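Long-range contacts in cruciferin (Brassica napus, PDB 3KGL), which probably serves as a seed storage protein, a nutrient reservoir of the 11S globulin family: residues A156-V161 with R319-S324; F61-L66 with S177-A182; T151-A156 with R286-L291. One frame throughout, in Å; residues are numbered along the deposited sequence.

In the fold
All three contacts are largely buried and lie around one antiparallel sheet of the N-terminal cupin. Interaction 2 is within that sheet: strands 65-71 and 173-180 pair through backbone bonds, and every touching residue is buried. Interaction 3 adds strand 288-290 beside strand 153-157, with hydrogen bonds from a side-chain amide as well as backbone ones. Interaction 1 uses the far end of strand 153-157 and has no hydrogen bond across it. There the short helix 318-321 packs through apolar groups, and one side reaches solvent. Interactions 1 and 3 share Ala156. Leu321 touches Ala64, and Leu66 touches Thr154, so interaction 2 adjoins both others.

Interaction 1: residues A156-V161 with R319-S324; sequences ATHPGV and RFLRLS
Leu321 sets its two methyl groups against Ala156 and His158, at the seam between the two cupin domains of this bicupin subunit. Residues 156-161 leave strand 153-157 and enter a type II beta turn from His158 to Val161. Residues 319-324 include the end of the short helix 318-321 and the chain that follows it. The packed part of the contact belongs to Leu321. Its CD2 lies 3.6 Å from Ala156 CB, and the same methyl sits 3.8 Å from Thr157 N. Its other methyl, CD1, comes obliquely to the imidazole, 3.3 Å from His158 ND1. No hydrogen bond crosses here. The side chain of Thr157 starts away from the helix and rests on Lys65 of strand 65-71. The turn is closed by Val161 N to His158 O, 3.0 Å, and Gly160 takes the positive phi, 101°, of its third position. In the same turn, Pro159 packs on Gln382 of the second subunit.

The loose side lies at Phe320, which is exposed. Its CG is anti to the carbonyl carbon (chi1 -59°), and the end of the ring leads away from the strand. Farther out, Arg319 makes a salt bridge to Glu280 of the third subunit. What Phe320 gives to the contact is its CB, 3.7 Å from His158 CE1 and 4.0 Å from His158 NE2.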
loop_
_atom_site.group_PDB
_atom_site.type_symbol
_atom_site.label_atom_id
_atom_site.label_comp_id
_atom_site.label_asym_id
_atom_site.label_seq_id
_atom_site.Cartn_x
_atom_site.Cartn_y
_atom_site.Cartn_z
ATOM N N ALA A 156 12.067 7.787 -16.251
ATOM C CA ALA A 156 11.141 7.645 -15.121
ATOM C C ALA A 156 10.224 8.855 -14.933
ATOM O O ALA A 156 10.628 10.008 -15.127
ATOM C CB ALA A 156 11.882 7.350 -13.847
ATOM N N THR A 157 8.984 8.570 -14.547
ATOM C CA THR A 157 7.968 9.595 -14.423
ATOM C C THR A 157 7.094 9.404 -13.193
ATOM O O THR A 157 6.469 8.367 -13.024
ATOM C CB THR A 157 7.103 9.663 -15.689
ATOM O OG1 THR A 157 7.566 10.739 -16.510
ATOM C CG2 THR A 157 5.639 9.903 -15.342
ATOM N N HIS A 158 7.074 10.419 -12.336
ATOM C CA HIS A 158 6.232 10.446 -11.146
ATOM C C HIS A 158 4.776 10.631 -11.541
ATOM O O HIS A 158 4.494 11.334 -12.498
ATOM C CB HIS A 158 6.658 11.629 -10.268
ATOM C CG HIS A 158 7.162 11.238 -8.913
ATOM N ND1 HIS A 158 8.431 10.741 -8.704
ATOM C CD2 HIS A 158 6.569 11.282 -7.694
ATOM C CE1 HIS A 158 8.595 10.489 -7.417
ATOM N NE2 HIS A 158 7.481 10.809 -6.782
ATOM N N PRO A 159 3.840 10.018 -10.802
ATOM C CA PRO A 159 2.439 10.378 -11.057
ATOM C C PRO A 159 2.302 11.893 -11.042
ATOM O O PRO A 159 2.788 12.528 -10.099
ATOM C CB PRO A 159 1.690 9.789 -9.858
ATOM C CG PRO A 159 2.548 8.670 -9.377
ATOM C CD PRO A 159 3.985 9.020 -9.730
ATOM N N GLY A 160 1.675 12.467 -12.065
ATOM C CA GLY A 160 1.448 13.897 -12.097
ATOM C C GLY A 160 2.400 14.679 -12.977
ATOM O O GLY A 160 2.154 15.850 -13.270
ATOM N N VAL A 161 3.491 14.044 -13.396
ATOM C CA VAL A 161 4.442 14.675 -14.311
ATOM C C VAL A 161 3.989 14.566 -15.769
ATOM O O VAL A 161 3.669 13.476 -16.241
ATOM C CB VAL A 161 5.823 14.030 -14.191
ATOM C CG1 VAL A 161 6.790 14.695 -15.146
ATOM C CG2 VAL A 161 6.330 14.097 -12.753
ATOM N N ARG A 319 13.088 4.830 -5.843
ATOM C CA ARG A 319 12.662 4.376 -4.520
ATOM C C ARG A 319 11.261 4.893 -4.206
ATOM O O ARG A 319 10.570 4.372 -3.335
ATOM C CB ARG A 319 13.653 4.830 -3.442
ATOM C CG ARG A 319 13.311 4.351 -2.029
ATOM C CD ARG A 319 12.976 2.849 -1.980
ATOM N NE ARG A 319 14.056 2.009 -2.504
ATOM C CZ ARG A 319 14.956 1.375 -1.755
ATOM N NH1 ARG A 319 14.916 1.477 -0.432
ATOM N NH2 ARG A 319 15.898 0.636 -2.331
ATOM N N PHE A 320 10.844 5.921 -4.932
ATOM C CA PHE A 320 9.515 6.463 -4.755
ATOM C C PHE A 320 8.562 5.811 -5.730
ATOM O O PHE A 320 7.451 5.442 -5.345
ATOM C CB PHE A 320 9.528 7.984 -4.919
ATOM C CG PHE A 320 10.438 8.687 -3.942
ATOM C CD1 PHE A 320 10.270 8.519 -2.572
ATOM C CD2 PHE A 320 11.464 9.510 -4.388
ATOM C CE1 PHE A 320 11.101 9.156 -1.671
ATOM C CE2 PHE A 320 12.303 10.151 -3.489
ATOM C CZ PHE A 320 12.119 9.973 -2.128
ATOM N N LEU A 321 9.011 5.654 -6.979
ATOM C CA LEU A 321 8.234 4.984 -8.035
ATOM C C LEU A 321 7.910 3.511 -7.767
ATOM O O LEU A 321 6.931 2.989 -8.307
ATOM C CB LEU A 321 8.942 5.088 -9.386
ATOM C CG LEU A 321 8.446 6.209 -10.301
ATOM C CD1 LEU A 321 8.329 7.518 -9.554
ATOM C CD2 LEU A 321 9.364 6.365 -11.483
ATOM N N ARG A 322 8.719 2.851 -6.942
ATOM C CA ARG A 322 8.551 1.426 -6.684
ATOM C C ARG A 322 8.646 0.637 -8.014
ATOM O O ARG A 322 7.825 -0.247 -8.291
ATOM C CB ARG A 322 7.222 1.151 -5.960
ATOM C CG ARG A 322 7.159 1.549 -4.476
ATOM C CD ARG A 322 5.764 1.231 -3.853
ATOM N NE ARG A 322 5.281 -0.138 -4.107
ATOM C CZ ARG A 322 4.074 -0.605 -3.772
ATOM N NH1 ARG A 322 3.191 0.175 -3.159
ATOM N NH2 ARG A 322 3.746 -1.865 -4.051
ATOM N N LEU A 323 9.645 0.982 -8.831
ATOM C CA LEU A 323 9.876 0.352 -10.141
ATOM C C LEU A 323 11.371 0.179 -10.447
ATOM O O LEU A 323 12.220 0.885 -9.905
ATOM C CB LEU A 323 9.184 1.115 -11.281
ATOM C CG LEU A 323 7.657 1.020 -11.376
ATOM C CD1 LEU A 323 7.119 1.857 -12.503
ATOM C CD2 LEU A 323 7.253 -0.409 -11.577
ATOM N N SER A 324 11.668 -0.766 -11.333
ATOM C CA SER A 324 13.007 -1.319 -11.513
ATOM C C SER A 324 13.064 -1.784 -12.964
ATOM O O SER A 324 12.034 -2.152 -13.529
ATOM C CB SER A 324 13.207 -2.502 -10.534
ATOM O OG SER A 324 14.346 -3.296 -10.822
#

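Interaction 2: residues F61-L66 with S177-A182; sequences FSTAKL and SVLDLA
Leu66 and Val178 exchange two backbone hydrogen bonds and form a hydrogen-bonded pair in the antiparallel sheet of the first cupin beta barrel. Val178 N gives to Leu66 O at 3.0 Å, and Leu66 N gives to Val178 O at 3.3 Å. The next pair, Lys65 with Leu179, is non-hydrogen-bonded. Beyond it, Ala64 O takes two donors. One is Asp180 N, a weak bond of 3.3 Å. The other is Thr63 OG1, 3.1 Å from Ala64 O and 38° out of the carbonyl plane. Thr63 OG1 stands between its backbone N and carbonyl carbon (chi1 68°), which brings it to the Ala64 carbonyl.

Other polar ends are met outside the two segments. Ser177 OG bonds to Ser67 OG, and Asp180 OD1 accepts from Ser183 N. Lys65 NZ has a weak bond to Tyr48 OH.

The apolar side centres on Leu179. Its CD2 lies over one face of the Phe61 ring, 4.3 Å from the centroid, as a CH-pi contact. The same methyl is 3.6 Å from Lys65 CG, and these two side chains run side by side. On the other face of the sheet, Leu66 CB meets Val178 CG1 at 3.8 Å, and Phe400 of strand 394-401 packs on both residues. On its other side strand 65-71 pairs with strand 153-157, and strand 173-180 pairs with strand 43-50.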
loop_
_atom_site.group_PDB
_atom_site.type_symbol
_atom_site.label_atom_id
_atom_site.label_comp_id
_atom_site.label_asym_id
_atom_site.label_seq_id
_atom_site.Cartn_x
_atom_site.Cartn_y
_atom_site.Cartn_z
ATOM N N PHE A 61 -0.026 11.043 -16.094
ATOM C CA PHE A 61 -0.662 9.816 -15.646
ATOM C C PHE A 61 -0.910 9.798 -14.149
ATOM O O PHE A 61 -0.343 10.603 -13.413
ATOM C CB PHE A 61 0.195 8.622 -16.053
ATOM C CG PHE A 61 0.303 8.457 -17.529
ATOM C CD1 PHE A 61 -0.528 7.573 -18.200
ATOM C CD2 PHE A 61 1.205 9.220 -18.257
ATOM C CE1 PHE A 61 -0.447 7.432 -19.575
ATOM C CE2 PHE A 61 1.294 9.090 -19.630
ATOM C CZ PHE A 61 0.464 8.190 -20.295
ATOM N N SER A 62 -1.765 8.872 -13.718
ATOM C CA SER A 62 -2.145 8.733 -12.313
ATOM C C SER A 62 -1.299 7.666 -11.604
ATOM O O SER A 62 -1.478 7.394 -10.415
ATOM C CB SER A 62 -3.636 8.400 -12.202
ATOM O OG SER A 62 -3.945 7.173 -12.857
ATOM N N THR A 63 -0.378 7.067 -12.350
ATOM C CA THR A 63 0.480 6.021 -11.825
ATOM C C THR A 63 1.911 6.282 -12.238
ATOM O O THR A 63 2.173 7.085 -13.131
ATOM C CB THR A 63 0.123 4.679 -12.432
ATOM O OG1 THR A 63 0.476 4.695 -13.822
ATOM C CG2 THR A 63 -1.357 4.402 -12.275
ATOM N N ALA A 64 2.838 5.587 -11.596
ATOM C CA ALA A 64 4.230 5.639 -12.006
ATOM C C ALA A 64 4.385 5.179 -13.462
ATOM O O ALA A 64 3.590 4.405 -13.978
ATOM C CB ALA A 64 5.059 4.782 -11.093
ATOM N N LYS A 65 5.419 5.669 -14.120
ATOM C CA LYS A 65 5.636 5.378 -15.519
ATOM C C LYS A 65 7.116 5.143 -15.673
ATOM O O LYS A 65 7.933 5.938 -15.214
ATOM C CB LYS A 65 5.212 6.582 -16.371
ATOM C CG LYS A 65 4.798 6.247 -17.797
ATOM C CD LYS A 65 4.276 7.474 -18.560
ATOM C CE LYS A 65 5.351 8.104 -19.447
ATOM N NZ LYS A 65 4.852 8.479 -20.822
ATOM N N LEU A 66 7.472 4.033 -16.293
ATOM C CA LEU A 66 8.866 3.771 -16.605
ATOM C C LEU A 66 8.925 3.480 -18.096
ATOM O O LEU A 66 8.336 2.512 -18.570
ATOM C CB LEU A 66 9.391 2.592 -15.785
ATOM C CG LEU A 66 10.792 2.707 -15.179
ATOM C CD1 LEU A 66 11.264 1.360 -14.641
ATOM C CD2 LEU A 66 11.783 3.250 -16.187
ATOM N N SER A 177 6.403 1.536 -22.617
ATOM C CA SER A 177 6.136 2.052 -21.259
ATOM C C SER A 177 5.360 1.086 -20.366
ATOM O O SER A 177 4.366 0.508 -20.801
ATOM C CB SER A 177 5.328 3.361 -21.310
ATOM O OG SER A 177 6.061 4.454 -21.834
ATOM N N VAL A 178 5.787 0.936 -19.112
ATOM C CA VAL A 178 4.965 0.235 -18.125
ATOM C C VAL A 178 4.232 1.246 -17.248
ATOM O O VAL A 178 4.779 2.289 -16.902
ATOM C CB VAL A 178 5.782 -0.731 -17.222
ATOM C CG1 VAL A 178 6.688 0.038 -16.312
ATOM C CG2 VAL A 178 4.845 -1.612 -16.386
ATOM N N LEU A 179 2.985 0.943 -16.905
ATOM C CA LEU A 179 2.246 1.753 -15.952
ATOM C C LEU A 179 1.934 0.881 -14.741
ATOM O O LEU A 179 1.359 -0.195 -14.891
ATOM C CB LEU A 179 0.971 2.294 -16.593
ATOM C CG LEU A 179 1.167 3.049 -17.912
ATOM C CD1 LEU A 179 -0.129 3.126 -18.673
ATOM C CD2 LEU A 179 1.715 4.445 -17.707
ATOM N N ASP A 180 2.329 1.343 -13.553
ATOM C CA ASP A 180 2.188 0.579 -12.302
ATOM C C ASP A 180 0.826 0.824 -11.666
ATOM O O ASP A 180 0.617 1.836 -11.009
ATOM C CB ASP A 180 3.310 0.958 -11.320
ATOM C CG ASP A 180 3.363 0.052 -10.094
ATOM O OD1 ASP A 180 2.455 -0.792 -9.936
ATOM O OD2 ASP A 180 4.315 0.199 -9.283
ATOM N N LEU A 181 -0.097 -0.107 -11.875
ATOM C CA LEU A 181 -1.486 0.079 -11.485
ATOM C C LEU A 181 -1.715 -0.248 -10.021
ATOM O O LEU A 181 -2.481 0.430 -9.337
ATOM C CB LEU A 181 -2.402 -0.773 -12.360
ATOM C CG LEU A 181 -2.945 -0.080 -13.615
ATOM C CD1 LEU A 181 -2.023 1.037 -14.094
ATOM C CD2 LEU A 181 -3.217 -1.077 -14.727
ATOM N N ALA A 182 -1.045 -1.290 -9.547
ATOM C CA ALA A 182 -1.177 -1.729 -8.169
ATOM C C ALA A 182 -0.593 -0.714 -7.186
ATOM O O ALA A 182 -1.156 -0.494 -6.112
ATOM C CB ALA A 182 -0.512 -3.063 -7.996
#

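Interaction 3: residues T151-A156 with R286-L291; sequences TGDTIA and RCTDNL
Asn290 lays its side-chain amide across Gly152. Its CG is anti to the backbone N (chi1 -168°), which puts Asn290 CG 3.7 Å from Gly152 C. The amide nitrogen gives two hydrogen bonds. Asn290 ND2 reaches Thr151 O at 3.0 Å and Asp153 OD1 at 3.1 Å. Both acceptors lie close to the amide plane, so the pair of bonds would fix the rotation of the group. The carboxylate of Asp153 is turned 85° against the amide and is met from above its own plane. Its other oxygen, OD2, accepts from Arg150 N.

Backbone bonds continue on both sides. Leu291 N gives to Gly152 O, 2.9 Å. At the far end, Ala156 N gives to Cys287 O, 3.1 Å. Between them, the pairing of Thr154 with Asp289 is loose and its details are doubtful. Gly152 has a positive phi, 101°.

Ile155 and Thr288 lie side by side and point the same way, with Ile155 CG1 3.7 Å from Thr288 CG2. Both pack on Met76 of strand 73-79. The hydroxyl of Thr288 bonds to Glu147. On the other face, Thr154 OG1 faces CG and CD1 of Leu291, and Thr154 also touches Leu310 of strand 305-310.

The short, weakly bonded strand 288-290 runs antiparallel to strand 153-157, the axes of the two short segments 4.3 Å apart at closest. It precedes strands 297-301 and 305-310 of the next sheet, yet adds to the edge of the antiparallel sheet of the first cupin, as one of its two outermost strands within this chain.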
loop_
_atom_site.group_PDB
_atom_site.type_symbol
_atom_site.label_atom_id
_atom_site.label_comp_id
_atom_site.label_asym_id
_atom_site.label_seq_id
_atom_site.Cartn_x
_atom_site.Cartn_y
_atom_site.Cartn_z
ATOM N N THR A 151 18.023 5.280 -28.551
ATOM C CA THR A 151 17.691 3.914 -28.167
ATOM C C THR A 151 18.435 3.458 -26.908
ATOM O O THR A 151 19.636 3.676 -26.767
ATOM C CB THR A 151 17.908 2.946 -29.337
ATOM O OG1 THR A 151 16.906 3.192 -30.338
ATOM C CG2 THR A 151 17.808 1.508 -28.876
ATOM N N GLY A 152 17.697 2.856 -25.981
ATOM C CA GLY A 152 18.277 2.357 -24.752
ATOM C C GLY A 152 18.048 3.261 -23.555
ATOM O O GLY A 152 18.229 2.846 -22.405
ATOM N N ASP A 153 17.664 4.506 -23.812
ATOM C CA ASP A 153 17.355 5.413 -22.719
ATOM C C ASP A 153 16.199 4.835 -21.910
ATOM O O ASP A 153 15.232 4.324 -22.463
ATOM C CB ASP A 153 16.983 6.813 -23.229
ATOM C CG ASP A 153 18.185 7.621 -23.701
ATOM O OD1 ASP A 153 19.316 7.375 -23.221
ATOM O OD2 ASP A 153 17.985 8.517 -24.553
ATOM N N THR A 154 16.308 4.920 -20.593
ATOM C CA THR A 154 15.241 4.496 -19.714
ATOM C C THR A 154 14.771 5.693 -18.888
ATOM O O THR A 154 15.529 6.242 -18.096
ATOM C CB THR A 154 15.713 3.354 -18.821
ATOM O OG1 THR A 154 16.428 2.405 -19.623
ATOM C CG2 THR A 154 14.522 2.663 -18.148
ATOM N N ILE A 155 13.519 6.092 -19.096
ATOM C CA ILE A 155 12.948 7.290 -18.477
ATOM C C ILE A 155 12.008 6.979 -17.314
ATOM O O ILE A 155 11.230 6.030 -17.386
ATOM C CB ILE A 155 12.148 8.112 -19.511
ATOM C CG1 ILE A 155 13.085 8.933 -20.402
ATOM C CG2 ILE A 155 11.120 8.995 -18.814
ATOM C CD1 ILE A 155 13.405 8.266 -21.709
ATOM N N ALA A 156 12.067 7.787 -16.251
ATOM C CA ALA A 156 11.141 7.645 -15.121
ATOM C C ALA A 156 10.224 8.855 -14.933
ATOM O O ALA A 156 10.628 10.008 -15.127
ATOM C CB ALA A 156 11.882 7.350 -13.847
ATOM N N ARG A 286 18.404 13.011 -11.255
ATOM C CA ARG A 286 18.559 12.372 -12.559
ATOM C C ARG A 286 17.401 11.391 -12.785
ATOM O O ARG A 286 17.166 10.502 -11.961
ATOM C CB ARG A 286 19.906 11.646 -12.639
ATOM C CG ARG A 286 20.426 11.407 -14.049
ATOM C CD ARG A 286 21.521 10.349 -14.067
ATOM N NE ARG A 286 22.122 10.199 -15.394
ATOM C CZ ARG A 286 22.657 9.068 -15.854
ATOM N NH1 ARG A 286 22.656 7.976 -15.097
ATOM N NH2 ARG A 286 23.185 9.023 -17.076
ATOM N N CYS A 287 16.676 11.566 -13.889
ATOM C CA CYS A 287 15.500 10.746 -14.177
ATOM C C CYS A 287 15.623 9.907 -15.462
ATOM O O CYS A 287 14.805 9.025 -15.700
ATOM C CB CYS A 287 14.226 11.606 -14.197
ATOM S SG CYS A 287 13.439 11.907 -12.560
ATOM N N THR A 288 16.643 10.177 -16.280
ATOM C CA THR A 288 16.915 9.385 -17.491
ATOM C C THR A 288 18.228 8.604 -17.348
ATOM O O THR A 288 19.088 8.970 -16.548
ATOM C CB THR A 288 17.027 10.274 -18.757
ATOM O OG1 THR A 288 16.128 11.385 -18.666
ATOM C CG2 THR A 288 16.705 9.474 -19.997
ATOM N N ASP A 289 18.390 7.542 -18.132
ATOM C CA ASP A 289 19.603 6.724 -18.074
ATOM C C ASP A 289 19.635 5.744 -19.246
ATOM O O ASP A 289 18.589 5.335 -19.734
ATOM C CB ASP A 289 19.672 5.966 -16.743
ATOM C CG ASP A 289 21.101 5.613 -16.343
ATOM O OD1 ASP A 289 21.944 5.388 -17.239
ATOM O OD2 ASP A 289 21.388 5.560 -15.129
ATOM N N ASN A 290 20.822 5.363 -19.706
ATOM C CA ASN A 290 20.905 4.462 -20.861
ATOM C C ASN A 290 21.377 3.043 -20.539
ATOM O O ASN A 290 22.500 2.832 -20.073
ATOM C CB ASN A 290 21.734 5.072 -21.998
ATOM C CG ASN A 290 21.601 4.290 -23.290
ATOM O OD1 ASN A 290 22.160 3.196 -23.425
ATOM N ND2 ASN A 290 20.851 4.844 -24.251
ATOM N N LEU A 291 20.504 2.075 -20.810
ATOM C CA LEU A 291 20.736 0.687 -20.438
ATOM C C LEU A 291 21.494 -0.085 -21.508
ATOM O O LEU A 291 21.954 -1.200 -21.260
ATOM C CB LEU A 291 19.408 -0.002 -20.129
ATOM C CG LEU A 291 18.837 0.333 -18.760
ATOM C CD1 LEU A 291 17.618 -0.509 -18.486
ATOM C CD2 LEU A 291 19.914 0.104 -17.722
#